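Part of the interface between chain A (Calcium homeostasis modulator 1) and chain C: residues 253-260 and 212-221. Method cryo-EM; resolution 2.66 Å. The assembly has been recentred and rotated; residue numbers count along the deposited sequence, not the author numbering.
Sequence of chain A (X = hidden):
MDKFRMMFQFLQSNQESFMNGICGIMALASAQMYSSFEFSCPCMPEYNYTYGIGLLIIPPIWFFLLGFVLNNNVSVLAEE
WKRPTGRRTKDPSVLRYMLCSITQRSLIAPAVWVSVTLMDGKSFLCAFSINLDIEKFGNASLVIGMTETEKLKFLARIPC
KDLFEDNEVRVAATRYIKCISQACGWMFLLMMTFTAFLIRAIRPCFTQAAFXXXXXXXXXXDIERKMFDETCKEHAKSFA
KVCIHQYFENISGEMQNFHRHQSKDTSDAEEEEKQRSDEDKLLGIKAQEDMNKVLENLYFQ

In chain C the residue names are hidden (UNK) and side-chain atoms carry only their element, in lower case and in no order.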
ATOM      1  N   GLY A 253      50.693 -17.044  15.158  1.00158.71           N
ATOM      2  CA  GLY A 253      52.079 -17.377  14.871  1.00158.71           C
ATOM      3  C   GLY A 253      52.308 -17.658  13.399  1.00158.71           C
ATOM      4  O   GLY A 253      53.397 -17.424  12.871  1.00158.71           O
ATOM      5  N   GLU A 254      51.280 -18.170  12.717  1.00159.17           N
ATOM      6  CA  GLU A 254      51.337 -18.293  11.262  1.00159.17           C
ATOM      7  C   GLU A 254      50.940 -16.998  10.561  1.00159.17           C
ATOM      8  O   GLU A 254      51.520 -16.660   9.522  1.00159.17           O
ATOM      9  CB  GLU A 254      50.447 -19.445  10.805  1.00159.17           C
ATOM     10  CG  GLU A 254      51.034 -20.809  11.083  1.00159.17           C
ATOM     11  CD  GLU A 254      50.072 -21.929  10.771  1.00159.17           C
ATOM     12  OE1 GLU A 254      48.876 -21.636  10.581  1.00159.17           O
ATOM     13  OE2 GLU A 254      50.511 -23.097  10.697  1.00159.17           O
ATOM     14  N   MET A 255      49.992 -16.240  11.122  1.00159.10           N
ATOM     15  CA  MET A 255      49.556 -14.971  10.536  1.00159.10           C
ATOM     16  C   MET A 255      50.618 -13.874  10.608  1.00159.10           C
ATOM     17  O   MET A 255      50.406 -12.805  10.022  1.00159.10           O
ATOM     18  CB  MET A 255      48.275 -14.462  11.210  1.00159.10           C
ATOM     19  CG  MET A 255      47.018 -15.312  11.015  1.00159.10           C
ATOM     20  SD  MET A 255      46.477 -15.567   9.316  1.00159.10           S
ATOM     21  CE  MET A 255      46.916 -17.280   9.050  1.00159.10           C
ATOM     22  N   GLN A 256      51.718 -14.102  11.331  1.00159.58           N
ATOM     23  CA  GLN A 256      52.909 -13.265  11.214  1.00159.58           C
ATOM     24  C   GLN A 256      53.383 -13.182   9.768  1.00159.58           C
ATOM     25  O   GLN A 256      53.322 -12.122   9.137  1.00159.58           O
ATOM     26  CB  GLN A 256      54.020 -13.831  12.101  1.00159.58           C
ATOM     27  CG  GLN A 256      53.756 -13.732  13.586  1.00159.58           C
ATOM     28  CD  GLN A 256      54.778 -14.483  14.409  1.00159.58           C
ATOM     29  OE1 GLN A 256      55.671 -15.135  13.871  1.00159.58           O
ATOM     30  NE2 GLN A 256      54.642 -14.411  15.725  1.00159.58           N
ATOM     31  N   ASN A 257      53.828 -14.308   9.214  1.00159.87           N
ATOM     32  CA  ASN A 257      54.320 -14.311   7.845  1.00159.87           C
ATOM     33  C   ASN A 257      53.198 -14.261   6.822  1.00159.87           C
ATOM     34  O   ASN A 257      53.441 -13.874   5.674  1.00159.87           O
ATOM     35  CB  ASN A 257      55.179 -15.550   7.596  1.00159.87           C
ATOM     36  CG  ASN A 257      56.399 -15.599   8.489  1.00159.87           C
ATOM     37  OD1 ASN A 257      56.534 -16.493   9.322  1.00159.87           O
ATOM     38  ND2 ASN A 257      57.291 -14.629   8.329  1.00159.87           N
ATOM     39  N   PHE A 258      51.977 -14.630   7.212  1.00158.80           N
ATOM     40  CA  PHE A 258      50.899 -14.760   6.239  1.00158.80           C
ATOM     41  C   PHE A 258      50.154 -13.449   6.009  1.00158.80           C
ATOM     42  O   PHE A 258      49.517 -13.285   4.964  1.00158.80           O
ATOM     43  CB  PHE A 258      49.930 -15.855   6.689  1.00158.80           C
ATOM     44  CG  PHE A 258      50.497 -17.252   6.589  1.00158.80           C
ATOM     45  CD1 PHE A 258      51.591 -17.521   5.776  1.00158.80           C
ATOM     46  CD2 PHE A 258      49.940 -18.294   7.316  1.00158.80           C
ATOM     47  CE1 PHE A 258      52.108 -18.799   5.680  1.00158.80           C
ATOM     48  CE2 PHE A 258      50.456 -19.577   7.226  1.00158.80           C
ATOM     49  CZ  PHE A 258      51.541 -19.827   6.409  1.00158.80           C
ATOM     50  N   HIS A 259      50.216 -12.507   6.953  1.00156.79           N
ATOM     51  CA  HIS A 259      49.554 -11.218   6.777  1.00156.79           C
ATOM     52  C   HIS A 259      50.431 -10.063   7.244  1.00156.79           C
ATOM     53  O   HIS A 259      49.926  -9.053   7.746  1.00156.79           O
ATOM     54  CB  HIS A 259      48.200 -11.194   7.486  1.00156.79           C
ATOM     55  CG  HIS A 259      47.151 -12.023   6.812  1.00156.79           C
ATOM     56  ND1 HIS A 259      47.001 -13.373   7.045  1.00156.79           N
ATOM     57  CD2 HIS A 259      46.192 -11.688   5.915  1.00156.79           C
ATOM     58  CE1 HIS A 259      45.998 -13.834   6.320  1.00156.79           C
ATOM     59  NE2 HIS A 259      45.489 -12.832   5.626  1.00156.79           N
ATOM     60  N   ARG A 260      51.745 -10.197   7.090  1.00158.71           N
ATOM     61  CA  ARG A 260      52.644  -9.060   7.240  1.00158.71           C
ATOM     62  C   ARG A 260      53.814  -9.183   6.273  1.00158.71           C
ATOM     63  O   ARG A 260      53.879  -8.471   5.273  1.00158.71           O
ATOM     64  CB  ARG A 260      53.143  -8.944   8.681  1.00158.71           C
ATOM     65  CG  ARG A 260      54.155  -7.841   8.900  1.00158.71           C
ATOM     66  CD  ARG A 260      53.531  -6.483   8.686  1.00158.71           C
ATOM     67  NE  ARG A 260      54.504  -5.415   8.874  1.00158.71           N
ATOM     68  CZ  ARG A 260      54.755  -4.833  10.042  1.00158.71           C
ATOM     69  NH1 ARG A 260      54.099  -5.220  11.127  1.00158.71           N
ATOM     70  NH2 ARG A 260      55.660  -3.869  10.120  1.00158.71           N
TER
ATOM     71  N   UNK C 212      39.001 -21.590   8.520  1.00140.70           N
ATOM     72  CA  UNK C 212      39.257 -20.545   9.499  1.00140.70           C
ATOM     73  C   UNK C 212      40.267 -19.529   8.976  1.00140.70           C
ATOM     74  O   UNK C 212      40.183 -18.347   9.317  1.00140.70           O
ATOM     75  c   UNK C 212      37.384 -21.631  11.679  1.00140.70           C
ATOM     76  c   UNK C 212      39.721 -21.188  10.801  1.00140.70           C
ATOM     77  c   UNK C 212      39.279 -23.017  12.502  1.00140.70           C
ATOM     78  c   UNK C 212      38.731 -22.237  11.327  1.00140.70           C
ATOM     79  N   UNK C 213      41.210 -19.959   8.132  1.00140.48           N
ATOM     80  CA  UNK C 213      42.119 -19.003   7.506  1.00140.48           C
ATOM     81  C   UNK C 213      41.423 -18.195   6.421  1.00140.48           C
ATOM     82  O   UNK C 213      41.734 -17.014   6.229  1.00140.48           O
ATOM     83  c   UNK C 213      46.470 -21.371   8.361  1.00140.48           C
ATOM     84  n   UNK C 213      47.613 -22.112   7.773  1.00140.48           N
ATOM     85  c   UNK C 213      43.336 -19.718   6.930  1.00140.48           C
ATOM     86  c   UNK C 213      45.487 -20.893   7.317  1.00140.48           C
ATOM     87  c   UNK C 213      44.328 -20.175   7.961  1.00140.48           C
ATOM     88  N   UNK C 214      40.492 -18.810   5.693  1.00138.03           N
ATOM     89  CA  UNK C 214      39.759 -18.085   4.664  1.00138.03           C
ATOM     90  C   UNK C 214      38.768 -17.116   5.284  1.00138.03           C
ATOM     91  O   UNK C 214      38.512 -16.047   4.720  1.00138.03           O
ATOM     92  c   UNK C 214      39.059 -19.073   3.732  1.00138.03           C
ATOM     93  c   UNK C 214      38.449 -18.387   2.534  1.00138.03           C
ATOM     94  o   UNK C 214      40.023 -20.003   3.236  1.00138.03           O
ATOM     95  N   UNK C 215      38.234 -17.448   6.458  1.00140.14           N
ATOM     96  CA  UNK C 215      37.375 -16.505   7.156  1.00140.14           C
ATOM     97  C   UNK C 215      38.154 -15.315   7.687  1.00140.14           C
ATOM     98  O   UNK C 215      37.669 -14.186   7.598  1.00140.14           O
ATOM     99  c   UNK C 215      34.780 -17.030   9.965  1.00140.14           C
ATOM    100  c   UNK C 215      36.629 -17.193   8.293  1.00140.14           C
ATOM    101  c   UNK C 215      33.948 -18.098   9.317  1.00140.14           C
ATOM    102  n   UNK C 215      32.948 -17.538   8.367  1.00140.14           N
ATOM    103  c   UNK C 215      35.576 -16.305   8.924  1.00140.14           C
ATOM    104  N   UNK C 216      39.361 -15.533   8.210  1.00142.83           N
ATOM    105  CA  UNK C 216      40.182 -14.402   8.623  1.00142.83           C
ATOM    106  C   UNK C 216      40.610 -13.564   7.427  1.00142.83           C
ATOM    107  O   UNK C 216      40.734 -12.339   7.536  1.00142.83           O
ATOM    108  c   UNK C 216      43.985 -11.623  10.361  1.00142.83           C
ATOM    109  c   UNK C 216      44.355 -12.517   9.395  1.00142.83           C
ATOM    110  c   UNK C 216      41.406 -14.878   9.399  1.00142.83           C
ATOM    111  c   UNK C 216      41.973 -12.819  10.724  1.00142.83           C
ATOM    112  c   UNK C 216      43.528 -13.567   9.094  1.00142.83           C
ATOM    113  c   UNK C 216      42.324 -13.739   9.753  1.00142.83           C
ATOM    114  o   UNK C 216      44.825 -10.580  10.658  1.00142.83           O
ATOM    115  c   UNK C 216      42.797 -11.769  11.031  1.00142.83           C
ATOM    116  N   UNK C 217      40.825 -14.209   6.280  1.00139.98           N
ATOM    117  CA  UNK C 217      41.175 -13.493   5.060  1.00139.98           C
ATOM    118  C   UNK C 217      40.029 -12.607   4.588  1.00139.98           C
ATOM    119  O   UNK C 217      40.255 -11.471   4.160  1.00139.98           O
ATOM    120  c   UNK C 217      41.182 -13.791   1.507  1.00139.98           C
ATOM    121  c   UNK C 217      41.546 -14.499   3.983  1.00139.98           C
ATOM    122  c   UNK C 217      39.384 -13.837  -0.071  1.00139.98           C
ATOM    123  c   UNK C 217      40.211 -13.253  -1.040  1.00139.98           C
ATOM    124  c   UNK C 217      41.990 -13.204   0.519  1.00139.98           C
ATOM    125  c   UNK C 217      43.195 -13.406   2.378  1.00139.98           C
ATOM    126  c   UNK C 217      41.520 -12.951  -0.771  1.00139.98           C
ATOM    127  c   UNK C 217      39.853 -14.116   1.191  1.00139.98           C
ATOM    128  c   UNK C 217      41.983 -13.931   2.680  1.00139.98           C
ATOM    129  n   UNK C 217      43.224 -12.990   1.074  1.00139.98           N
ATOM    130  N   UNK C 218      38.794 -13.101   4.680  1.00139.83           N
ATOM    131  CA  UNK C 218      37.642 -12.316   4.250  1.00139.83           C
ATOM    132  C   UNK C 218      37.375 -11.146   5.184  1.00139.83           C
ATOM    133  O   UNK C 218      37.027 -10.051   4.727  1.00139.83           O
ATOM    134  o   UNK C 218      36.581 -14.206   3.182  1.00139.83           O
ATOM    135  c   UNK C 218      36.408 -13.203   4.159  1.00139.83           C
ATOM    136  N   UNK C 219      37.520 -11.357   6.496  1.00142.33           N
ATOM    137  CA  UNK C 219      37.373 -10.249   7.432  1.00142.33           C
ATOM    138  C   UNK C 219      38.493  -9.238   7.277  1.00142.33           C
ATOM    139  O   UNK C 219      38.263  -8.045   7.468  1.00142.33           O
ATOM    140  c   UNK C 219      33.943 -11.808   9.610  1.00142.33           C
ATOM    141  c   UNK C 219      35.910 -12.773   9.634  1.00142.33           C
ATOM    142  c   UNK C 219      37.327 -10.733   8.885  1.00142.33           C
ATOM    143  c   UNK C 219      36.090 -11.492   9.236  1.00142.33           C
ATOM    144  n   UNK C 219      34.565 -12.948   9.844  1.00142.33           N
ATOM    145  n   UNK C 219      34.844 -10.909   9.260  1.00142.33           N
ATOM    146  N   UNK C 220      39.697  -9.687   6.922  1.00143.05           N
ATOM    147  CA  UNK C 220      40.805  -8.755   6.761  1.00143.05           C
ATOM    148  C   UNK C 220      40.606  -7.844   5.565  1.00143.05           C
ATOM    149  O   UNK C 220      41.028  -6.684   5.598  1.00143.05           O
ATOM    150  c   UNK C 220      43.732  -7.829   7.565  1.00143.05           C
ATOM    151  c   UNK C 220      45.023  -7.564   5.154  1.00143.05           C
ATOM    152  o   UNK C 220      46.500  -5.978   6.135  1.00143.05           O
ATOM    153  c   UNK C 220      44.793  -6.965   7.450  1.00143.05           C
ATOM    154  c   UNK C 220      43.958  -8.424   5.278  1.00143.05           C
ATOM    155  c   UNK C 220      45.437  -6.838   6.245  1.00143.05           C
ATOM    156  c   UNK C 220      43.297  -8.572   6.485  1.00143.05           C
ATOM    157  c   UNK C 220      42.124  -9.503   6.621  1.00143.05           C
ATOM    158  N   UNK C 221      39.946  -8.335   4.520  1.00140.01           N
ATOM    159  CA  UNK C 221      39.705  -7.517   3.338  1.00140.01           C
ATOM    160  C   UNK C 221      38.692  -6.422   3.623  1.00140.01           C
ATOM    161  O   UNK C 221      38.910  -5.256   3.266  1.00140.01           O
ATOM    162  c   UNK C 221      38.763  -7.594   1.039  1.00140.01           C
ATOM    163  c   UNK C 221      39.253  -8.407   2.178  1.00140.01           C
ATOM    164  c   UNK C 221      40.405  -9.267   1.721  1.00140.01           C
ATOM    165  c   UNK C 221      39.948 -10.286   0.840  1.00140.01           C
TER

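Position 212 of chain C carries four side-chain carbons, forked at the second. Nothing in the chain A stretch is in reach. This is L212(C).

Position 213 has four carbons in a row ending in a nitrogen. Chi1 is m and the rest of the chain is extended; the CA-to-CB bond points toward the chain A stretch. Its terminal nitrogen meets a carboxylate oxygen of E254(A), so a charged amine fits. This is K213(C). K213(C) NZ donates a hydrogen bond to E254(A) OE1 at 3.1 Å, as part of a salt bridge. K213(C) NZ also lies 3.8 Å from F258(A) CE2, and K213(C) CG lies 4.0 Å from M255(A) CE.

Position 214 has one carbon bearing an oxygen and a second carbon. It touches nothing in the chain A stretch. This is T214(C).

Position 215 again has four carbons in a row ending in nitrogen, but it is out of reach of the chain A stretch. This is K215(C).

Position 216 has one carbon, then a six-carbon ring bearing an oxygen. The ring reaches M255(A) and H259(A). This is Y216(C). Y216(C) CD2 is 3.6 Å from M255(A) SD, an oblique sulfur-aromatic contact. Y216(C) CE2 is 3.6 Å from H259(A) ND1, and the tyrosine edge points at the histidine face. The hydroxyl is hydrogen-bonded elsewhere in the structure.

Position 217 has one carbon, then fused five- and six-membered rings holding eight carbons and one nitrogen. The rings reach H259(A). This is W217(C). W217(C) CD1 is 4.0 Å from H259(A) NE2, an edge contact for both rings.

Position 218 has one carbon and one oxygen. It touches nothing in the chain A stretch. This is S218(C). S218(C) OG donates to T214(C) O at 3.1 Å, within the helix.

Position 219 has one carbon, then a five-membered ring of three carbons and two nitrogens. It touches nothing in the chain A stretch. This is H219(C).

Position 220 has one carbon and a six-carbon ring bearing an oxygen. The ring reaches H259(A). This is Y220(C). Y220(C) CD2 is 4.0 Å from H259(A) CD2, with the histidine edge toward the tyrosine face.

Position 221 has four carbons, forked at the first, one arm two carbons long. It touches nothing in the chain A stretch. This is I221(C).

The contact joins a salt bridge to an aromatic pocket. The helix axes approach no closer than 12.7 Å, so side chains bridge the gap. K213(C), Y216(C), W217(C) and Y220(C) contact chain A. H259(A), the first residue to leave helical geometry, places its ring among the three aromatic side chains. M255(A) packs against Y216(C) and the aliphatic part of K213(C), while E254(A) pairs with the lysine charge.

Chain C 212-221: LKTKYWSHYI
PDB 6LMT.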